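Local coordinates for protein oxidoreductase (Azotobacter vinelandii, PDB 7D5M) that probably acts as an NAD-dependent dehydrogenase related to inositol dehydrogenase, binding the dinucleotide cofactor through a Rossmann-fold domain, at residues A[151-156]-A[215-220]; A[210-215]-A[363-368]; A[246-251]-A[370-375]. All blocks are in the same frame, centred on the assembly; numbering follows the deposited sequence.

Contact 1. Residues A[151-156]-A[215-220]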
# COMPACT_ATOMS: atom_id res chain seq x y z
N GLU A 151 -3.07 -18.05 13.80
CA GLU A 151 -2.36 -19.30 14.20
C GLU A 151 -0.91 -19.23 13.71
O GLU A 151 -0.02 -19.67 14.46
CB GLU A 151 -3.10 -20.52 13.67
CG GLU A 151 -2.27 -21.78 13.69
CD GLU A 151 -1.81 -22.26 15.05
OE1 GLU A 151 -2.39 -21.83 16.07
OE2 GLU A 151 -0.89 -23.10 15.09
N GLN A 152 -0.67 -18.72 12.50
CA GLN A 152 0.72 -18.54 11.99
C GLN A 152 1.50 -17.67 12.97
O GLN A 152 2.66 -18.01 13.31
CB GLN A 152 0.73 -17.92 10.59
CG GLN A 152 2.13 -17.56 10.10
CD GLN A 152 3.00 -18.76 9.83
OE1 GLN A 152 2.51 -19.87 9.64
NE2 GLN A 152 4.31 -18.55 9.78
N ALA A 153 0.94 -16.53 13.37
CA ALA A 153 1.59 -15.58 14.30
C ALA A 153 1.87 -16.29 15.64
O ALA A 153 2.99 -16.18 16.16
CB ALA A 153 0.73 -14.35 14.48
N ARG A 154 0.88 -17.01 16.18
CA ARG A 154 1.06 -17.76 17.45
C ARG A 154 2.28 -18.67 17.33
O ARG A 154 3.12 -18.68 18.24
CB ARG A 154 -0.17 -18.61 17.78
CG ARG A 154 -0.04 -19.36 19.10
CD ARG A 154 -0.97 -20.55 19.18
NE ARG A 154 -0.56 -21.57 18.22
CZ ARG A 154 0.53 -22.34 18.32
NH1 ARG A 154 1.36 -22.24 19.35
NH2 ARG A 154 0.78 -23.22 17.37
N ALA A 155 2.34 -19.45 16.25
CA ALA A 155 3.36 -20.49 16.03
C ALA A 155 4.73 -19.83 15.88
O ALA A 155 5.72 -20.37 16.41
CB ALA A 155 3.01 -21.34 14.84
N MET A 156 4.80 -18.70 15.16
CA MET A 156 6.09 -17.99 14.94
C MET A 156 6.62 -17.50 16.29
O MET A 156 7.84 -17.63 16.54
CB MET A 156 5.91 -16.81 13.98
CG MET A 156 5.64 -17.24 12.57
SD MET A 156 5.10 -15.82 11.60
CE MET A 156 6.66 -14.95 11.40
N GLU A 215 -4.10 -12.66 23.11
CA GLU A 215 -4.16 -13.83 24.03
C GLU A 215 -3.94 -15.13 23.24
O GLU A 215 -3.31 -16.05 23.77
CB GLU A 215 -5.49 -13.85 24.80
CG GLU A 215 -5.62 -12.68 25.74
CD GLU A 215 -6.88 -12.64 26.57
OE1 GLU A 215 -7.62 -13.64 26.58
OE2 GLU A 215 -7.10 -11.59 27.24
N VAL A 216 -4.43 -15.20 22.00
CA VAL A 216 -4.14 -16.37 21.13
C VAL A 216 -2.64 -16.40 20.82
O VAL A 216 -2.05 -17.49 20.86
CB VAL A 216 -4.98 -16.36 19.84
CG1 VAL A 216 -4.62 -17.52 18.92
CG2 VAL A 216 -6.47 -16.37 20.15
N MET A 217 -2.04 -15.26 20.48
CA MET A 217 -0.64 -15.18 20.01
C MET A 217 0.35 -15.36 21.17
O MET A 217 1.44 -15.91 20.92
CB MET A 217 -0.38 -13.84 19.32
CG MET A 217 -1.13 -13.66 18.04
SD MET A 217 -0.65 -12.11 17.23
CE MET A 217 -1.77 -12.14 15.82
N LEU A 218 -0.03 -14.91 22.37
CA LEU A 218 0.84 -14.84 23.58
C LEU A 218 0.09 -15.48 24.74
O LEU A 218 -0.29 -14.81 25.70
CB LEU A 218 1.19 -13.38 23.85
CG LEU A 218 1.96 -12.67 22.73
CD1 LEU A 218 1.70 -11.18 22.74
CD2 LEU A 218 3.46 -12.94 22.82
N PRO A 219 -0.18 -16.80 24.65
CA PRO A 219 -1.06 -17.47 25.61
C PRO A 219 -0.52 -17.47 27.06
O PRO A 219 -1.34 -17.56 27.97
CB PRO A 219 -1.16 -18.91 25.06
CG PRO A 219 0.10 -19.08 24.24
CD PRO A 219 0.32 -17.72 23.61
N GLU A 220 0.80 -17.37 27.24
CA GLU A 220 1.46 -17.43 28.57
C GLU A 220 1.61 -16.03 29.15
O GLU A 220 2.00 -15.91 30.32
CB GLU A 220 2.83 -18.11 28.51
CG GLU A 220 2.78 -19.57 28.09
CD GLU A 220 1.55 -20.34 28.57
OE1 GLU A 220 1.22 -20.26 29.77
OE2 GLU A 220 0.92 -21.01 27.72
O HOH W 1 2.81 -18.21 20.91

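Contact 2. Residues A[210-215]-A[363-368]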
# COMPACT_ATOMS: atom_id res chain seq x y z
N PRO A 210 -8.96 -7.19 19.38
CA PRO A 210 -7.52 -7.36 19.25
C PRO A 210 -6.87 -7.83 20.56
O PRO A 210 -5.85 -8.48 20.50
CB PRO A 210 -7.02 -5.98 18.79
CG PRO A 210 -8.10 -5.01 19.24
CD PRO A 210 -9.39 -5.80 19.15
N LEU A 211 -7.48 -7.52 21.71
CA LEU A 211 -7.02 -8.08 23.01
C LEU A 211 -7.05 -9.61 22.93
O LEU A 211 -6.04 -10.26 23.25
CB LEU A 211 -7.89 -7.59 24.17
CG LEU A 211 -7.45 -8.09 25.54
CD1 LEU A 211 -6.28 -7.27 26.04
CD2 LEU A 211 -8.59 -8.07 26.53
N TYR A 212 -8.16 -10.18 22.47
CA TYR A 212 -8.27 -11.65 22.34
C TYR A 212 -7.23 -12.16 21.34
O TYR A 212 -6.59 -13.18 21.62
CB TYR A 212 -9.68 -12.12 21.96
CG TYR A 212 -9.68 -13.63 21.87
CD1 TYR A 212 -9.48 -14.39 23.01
CD2 TYR A 212 -9.80 -14.28 20.66
CE1 TYR A 212 -9.41 -15.77 22.95
CE2 TYR A 212 -9.73 -15.67 20.58
CZ TYR A 212 -9.55 -16.41 21.73
OH TYR A 212 -9.50 -17.78 21.69
N LEU A 213 -7.02 -11.48 20.21
CA LEU A 213 -5.95 -11.89 19.27
C LEU A 213 -4.61 -11.96 20.01
O LEU A 213 -3.88 -12.92 19.78
CB LEU A 213 -5.88 -10.94 18.07
CG LEU A 213 -7.14 -10.88 17.21
CD1 LEU A 213 -6.93 -9.94 16.04
CD2 LEU A 213 -7.54 -12.27 16.72
N SER A 214 -4.30 -11.01 20.89
CA SER A 214 -3.01 -11.03 21.63
C SER A 214 -2.96 -12.25 22.56
O SER A 214 -1.87 -12.81 22.73
CB SER A 214 -2.74 -9.76 22.38
OG SER A 214 -3.53 -9.71 23.57
N GLU A 215 -4.10 -12.66 23.11
CA GLU A 215 -4.16 -13.83 24.03
C GLU A 215 -3.94 -15.13 23.24
O GLU A 215 -3.31 -16.05 23.77
CB GLU A 215 -5.49 -13.85 24.80
CG GLU A 215 -5.62 -12.68 25.74
CD GLU A 215 -6.88 -12.64 26.57
OE1 GLU A 215 -7.62 -13.64 26.58
OE2 GLU A 215 -7.10 -11.59 27.24
N ILE A 363 -15.39 -20.23 27.14
CA ILE A 363 -15.91 -19.57 28.36
C ILE A 363 -14.78 -18.75 29.01
O ILE A 363 -15.04 -17.64 29.48
CB ILE A 363 -16.52 -20.62 29.32
CG1 ILE A 363 -17.24 -19.97 30.49
CG2 ILE A 363 -15.46 -21.61 29.79
CD1 ILE A 363 -18.44 -19.13 30.10
N HIS A 364 -13.56 -19.29 29.03
CA HIS A 364 -12.39 -18.67 29.70
C HIS A 364 -12.02 -17.37 28.98
O HIS A 364 -11.73 -16.38 29.65
CB HIS A 364 -11.22 -19.65 29.78
CG HIS A 364 -11.57 -20.94 30.43
ND1 HIS A 364 -11.85 -21.03 31.77
CD2 HIS A 364 -11.70 -22.19 29.92
CE1 HIS A 364 -12.13 -22.29 32.07
NE2 HIS A 364 -12.06 -23.01 30.95
N ALA A 365 -12.05 -17.37 27.64
CA ALA A 365 -11.78 -16.15 26.84
C ALA A 365 -12.85 -15.10 27.17
O ALA A 365 -12.49 -13.91 27.33
CB ALA A 365 -11.77 -16.48 25.38
N GLY A 366 -14.11 -15.52 27.25
CA GLY A 366 -15.24 -14.64 27.58
C GLY A 366 -15.03 -13.98 28.94
O GLY A 366 -15.22 -12.75 29.04
N VAL A 367 -14.62 -14.76 29.95
CA VAL A 367 -14.36 -14.21 31.31
C VAL A 367 -13.26 -13.15 31.24
O VAL A 367 -13.44 -12.07 31.85
CB VAL A 367 -14.01 -15.32 32.32
CG1 VAL A 367 -13.54 -14.74 33.65
CG2 VAL A 367 -15.19 -16.26 32.53
N GLU A 368 -12.16 -13.42 30.53
CA GLU A 368 -11.01 -12.48 30.45
C GLU A 368 -11.44 -11.17 29.78
O GLU A 368 -10.99 -10.11 30.25
CB GLU A 368 -9.83 -13.12 29.71
CG GLU A 368 -9.13 -14.17 30.53
CD GLU A 368 -8.87 -13.72 31.97
OE1 GLU A 368 -8.22 -12.65 32.15
OE2 GLU A 368 -9.38 -14.41 32.89
O HOH W 2 -10.37 -12.61 25.97

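Contact 3. Residues A[246-251]-A[370-375]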
# COMPACT_ATOMS: atom_id res chain seq x y z
N THR A 246 -5.67 2.19 26.56
CA THR A 246 -5.30 1.26 27.64
C THR A 246 -3.81 0.94 27.52
O THR A 246 -3.39 0.38 26.50
CB THR A 246 -6.14 -0.02 27.63
OG1 THR A 246 -7.50 0.39 27.62
CG2 THR A 246 -5.82 -0.89 28.82
N LEU A 247 -3.05 1.30 28.54
CA LEU A 247 -1.62 0.95 28.64
C LEU A 247 -1.46 -0.14 29.70
O LEU A 247 -2.06 -0.02 30.81
CB LEU A 247 -0.82 2.21 28.96
CG LEU A 247 0.70 2.03 28.93
CD1 LEU A 247 1.18 1.68 27.53
CD2 LEU A 247 1.39 3.30 29.42
N MET A 248 -0.73 -1.19 29.36
CA MET A 248 -0.58 -2.38 30.22
C MET A 248 0.90 -2.73 30.40
O MET A 248 1.68 -2.60 29.43
CB MET A 248 -1.32 -3.56 29.59
CG MET A 248 -2.71 -3.20 29.15
SD MET A 248 -3.67 -4.64 28.70
CE MET A 248 -2.88 -5.14 27.18
N GLU A 249 1.25 -3.16 31.60
CA GLU A 249 2.54 -3.83 31.88
C GLU A 249 2.24 -5.32 32.04
O GLU A 249 1.40 -5.65 32.88
CB GLU A 249 3.18 -3.32 33.17
CG GLU A 249 3.22 -1.81 33.28
CD GLU A 249 3.85 -1.32 34.58
OE1 GLU A 249 4.07 -2.17 35.48
OE2 GLU A 249 4.11 -0.10 34.70
N TYR A 250 2.88 -6.15 31.24
CA TYR A 250 2.84 -7.62 31.39
C TYR A 250 3.87 -8.05 32.43
O TYR A 250 4.89 -7.34 32.62
CB TYR A 250 3.13 -8.31 30.06
CG TYR A 250 2.13 -8.04 28.98
CD1 TYR A 250 0.92 -8.73 28.94
CD2 TYR A 250 2.37 -7.12 27.98
CE1 TYR A 250 -0.01 -8.50 27.94
CE2 TYR A 250 1.45 -6.88 26.97
CZ TYR A 250 0.25 -7.58 26.95
OH TYR A 250 -0.68 -7.37 25.98
N GLU A 251 3.63 -9.19 33.09
CA GLU A 251 4.67 -9.88 33.90
C GLU A 251 5.87 -10.12 32.98
O GLU A 251 5.65 -10.62 31.86
CB GLU A 251 4.16 -11.20 34.49
CG GLU A 251 3.06 -11.04 35.52
CD GLU A 251 3.47 -10.44 36.86
OE1 GLU A 251 4.69 -10.29 37.10
OE2 GLU A 251 2.56 -10.10 37.64
N VAL A 370 -14.37 -9.74 29.89
CA VAL A 370 -15.16 -9.00 30.90
C VAL A 370 -14.21 -8.43 31.95
O VAL A 370 -14.37 -7.26 32.31
CB VAL A 370 -16.24 -9.90 31.53
CG1 VAL A 370 -16.97 -9.21 32.68
CG2 VAL A 370 -17.20 -10.37 30.46
N ARG A 371 -13.26 -9.23 32.43
CA ARG A 371 -12.24 -8.78 33.42
C ARG A 371 -11.55 -7.53 32.88
O ARG A 371 -11.44 -6.53 33.62
CB ARG A 371 -11.18 -9.84 33.69
CG ARG A 371 -10.21 -9.45 34.79
CD ARG A 371 -9.01 -10.36 34.90
NE ARG A 371 -9.38 -11.77 34.80
CZ ARG A 371 -9.94 -12.48 35.76
NH1 ARG A 371 -10.22 -11.92 36.93
NH2 ARG A 371 -10.24 -13.74 35.55
N TRP A 372 -11.06 -7.58 31.65
CA TRP A 372 -10.25 -6.47 31.09
C TRP A 372 -11.09 -5.19 31.04
O TRP A 372 -10.60 -4.15 31.51
CB TRP A 372 -9.70 -6.83 29.71
CG TRP A 372 -8.84 -5.77 29.09
CD1 TRP A 372 -7.50 -5.57 29.30
CD2 TRP A 372 -9.23 -4.84 28.08
NE1 TRP A 372 -7.05 -4.55 28.51
CE2 TRP A 372 -8.09 -4.07 27.75
CE3 TRP A 372 -10.43 -4.56 27.42
CZ2 TRP A 372 -8.12 -3.07 26.78
CZ3 TRP A 372 -10.47 -3.56 26.48
CH2 TRP A 372 -9.32 -2.82 26.17
N VAL A 373 -12.30 -5.26 30.51
CA VAL A 373 -13.20 -4.07 30.41
C VAL A 373 -13.41 -3.53 31.82
O VAL A 373 -13.34 -2.30 32.00
CB VAL A 373 -14.53 -4.41 29.71
CG1 VAL A 373 -15.55 -3.29 29.88
CG2 VAL A 373 -14.30 -4.72 28.24
N GLU A 374 -13.68 -4.40 32.80
CA GLU A 374 -14.02 -3.95 34.17
C GLU A 374 -12.83 -3.19 34.77
O GLU A 374 -13.06 -2.11 35.35
CB GLU A 374 -14.47 -5.14 35.02
CG GLU A 374 -15.00 -4.74 36.39
CD GLU A 374 -15.84 -5.81 37.05
OE1 GLU A 374 -15.45 -6.26 38.14
OE2 GLU A 374 -16.88 -6.19 36.47
N ARG A 375 -11.61 -3.72 34.64
CA ARG A 375 -10.37 -3.09 35.16
C ARG A 375 -10.15 -1.75 34.45
O ARG A 375 -9.78 -0.78 35.15
CB ARG A 375 -9.15 -3.99 34.99
CG ARG A 375 -9.15 -5.18 35.95
CD ARG A 375 -8.80 -4.80 37.38
NE ARG A 375 -9.03 -5.98 38.20
CZ ARG A 375 -10.21 -6.31 38.73
NH1 ARG A 375 -11.27 -5.53 38.57
NH2 ARG A 375 -10.33 -7.42 39.44

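Contact 1. Residues A[151-156]-A[215-220]
A single water donates to Arg154 O and to Met217 O, each at 2.7 Å, and so bridges the carbonyl oxygens of the two backbones, which have no direct hydrogen bond between them. Met217 is the last helical residue of 202-217, since Leu218 leaves helical phi/psi and Pro219 follows; the water thus serves a carbonyl at a helix C-terminus. The backbones come very near here: Arg154 CA and Met217 CA are 4.0 Å apart. The CB of Ala153 meets the thioether end of Met217, its methyl CE at 3.6 Å. The Met217 chain runs out straight beyond CG (chi2 -175°), which brings CE past Ala153 CB; the Met217 side chain also touches Ile150 and Ile157. Arg154 contributes its aliphatic part: CG packs on Val216 O at 3.3 Å, and a bend at chi3 then turns the head back toward its own helix. There the guanidinium takes Glu151 side-on: Arg154 NE meets Glu151 OE1 and Arg154 NH2 meets Glu151 OE2, both at 2.8 Å and nearly straight. The carboxylate carbon lies in the guanidinium plane, whereas the nitrogens sit out of the carboxylate plane. Replacing Arg154 with alanine would probably leave the Glu151 carboxylate without its mate and open a gap over Val216 O. Helix 148-158 thus packs against the C-terminal end of helix 202-217 in the C-terminal alpha/beta domain, with the Val216 side chain about 14 Å from the bound NAD; the chemistry implies a junction in which water joins the backbones while charge is paired within one helix and not across.

Contact 2. Residues A[210-215]-A[363-368]
Tyr212 and Glu215, one helical turn apart, face Ala365 and Glu368, which are spaced in the same way; this is helix-against-helix packing of 202-217 with the start of 363-381, in the C-terminal alpha/beta domain of the Gfo/Idh/MocA family. The nearest CA atoms, those of Tyr212 and Ala365, are 7.3 Å apart. The apolar part is exactly that pair: Ala365 CB reaches Tyr212 CE1 at 3.5 Å, approaching the ring obliquely. With CG anti to the backbone N (chi1 -179°), the phenol swings toward helix 363-381; it also stacks with Tyr142 and touches Ala145 and Pro361, and the Tyr212 side chain is about 10 Å from the bound NAD. The polar part runs through water. One molecule donates to Glu215 OE1 at 3.0 Å and to Ala365 O at 2.8 Å, joining the extended Glu215 chain to the opposite backbone. The two glutamate side chains, Glu215 and Glu368, cross at about a right angle, their carboxylate planes turned 49° apart; their like charges stay apart, with Glu215 OE2 and Glu368 OE1 separated by 5.1 Å. Glu368 bends at chi2 (-45°) and is paired through OE2 with Arg371, a salt bridge that would probably temper any repulsion. What Glu215 presents to the other helix at closest range is its carboxylate, 3.9 Å from OE1 to Glu368 CB. Within helix 202-217, Ser214 OG donates to a lone pair of Leu211 O at 2.6 Å, in the carbonyl plane, and the same oxygen accepts from Glu215 N.

Contact 3. Residues A[246-251]-A[370-375]
The indole N-H of Trp372 is directed at a sulfur atom: NE1 donates to Met248 SD over 3.4 Å with an N-H...S angle of 149°, a weak hydrogen bond. The line from the centroid of the five-membered ring of Trp372 to Met248 SD, 4.5 Å long, is 81° off the ring normal, which puts the sulfur at the edge and not over a face. The arrangement is therefore a Met-aromatic contact of the edge type, with the N-H of that edge directed at the thioether. Met248 and Trp372 cross at about a right angle, and CD1 is the next ring atom to meet the sulfur. With CG anti to the backbone N (chi1 -178°), the indole of Trp372 leaves the helix toward the strand. In the fold, the contact joins strand 243-250 of the large mixed sheet to helix 363-381, which lies over one face of that sheet, as in the C-terminal domains of Gfo/Idh/MocA oxidoreductases. Strand alternation points Thr246 and Met248 to the helix, while Leu247 between them packs on Ser229 of the second subunit. Thr246 lies mainly against the six-membered ring, its OG1 3.6 Å from Trp372 CZ2, obliquely to the ring, and its CB 3.7 Å from the same carbon. The methyl CG2 of Thr246 comes to 3.9 Å from Trp372 NE1; the sulfur meets this nitrogen near the ring plane, the methyl from above it. Leu203 of helix 202-217 touches both Thr246 and the indole, and Tyr389, close to the C-terminus, also packs against Trp372.

Overall arrangement
All three contacts lie in the C-terminal alpha/beta domain, around helix 202-217 and the large mixed sheet. Contacts 1 and 2 share that helix and Glu215, with centres 12 Å apart; contacts 2 and 3 share helix 363-381, with centres 11 Å apart, and touch directly, Leu211 CD2 lying 3.5 Å from Trp372 CG. Contacts 1 and 3 are 18 Å apart between centres and do not meet. Along the chain, contact 1 closes before contact 3 opens, while contact 2 crosses both. Residues distant in sequence are thereby drawn together: helix 202-217 is held by helix 148-158 near its C-terminal end and by helix 363-381 about a turn earlier.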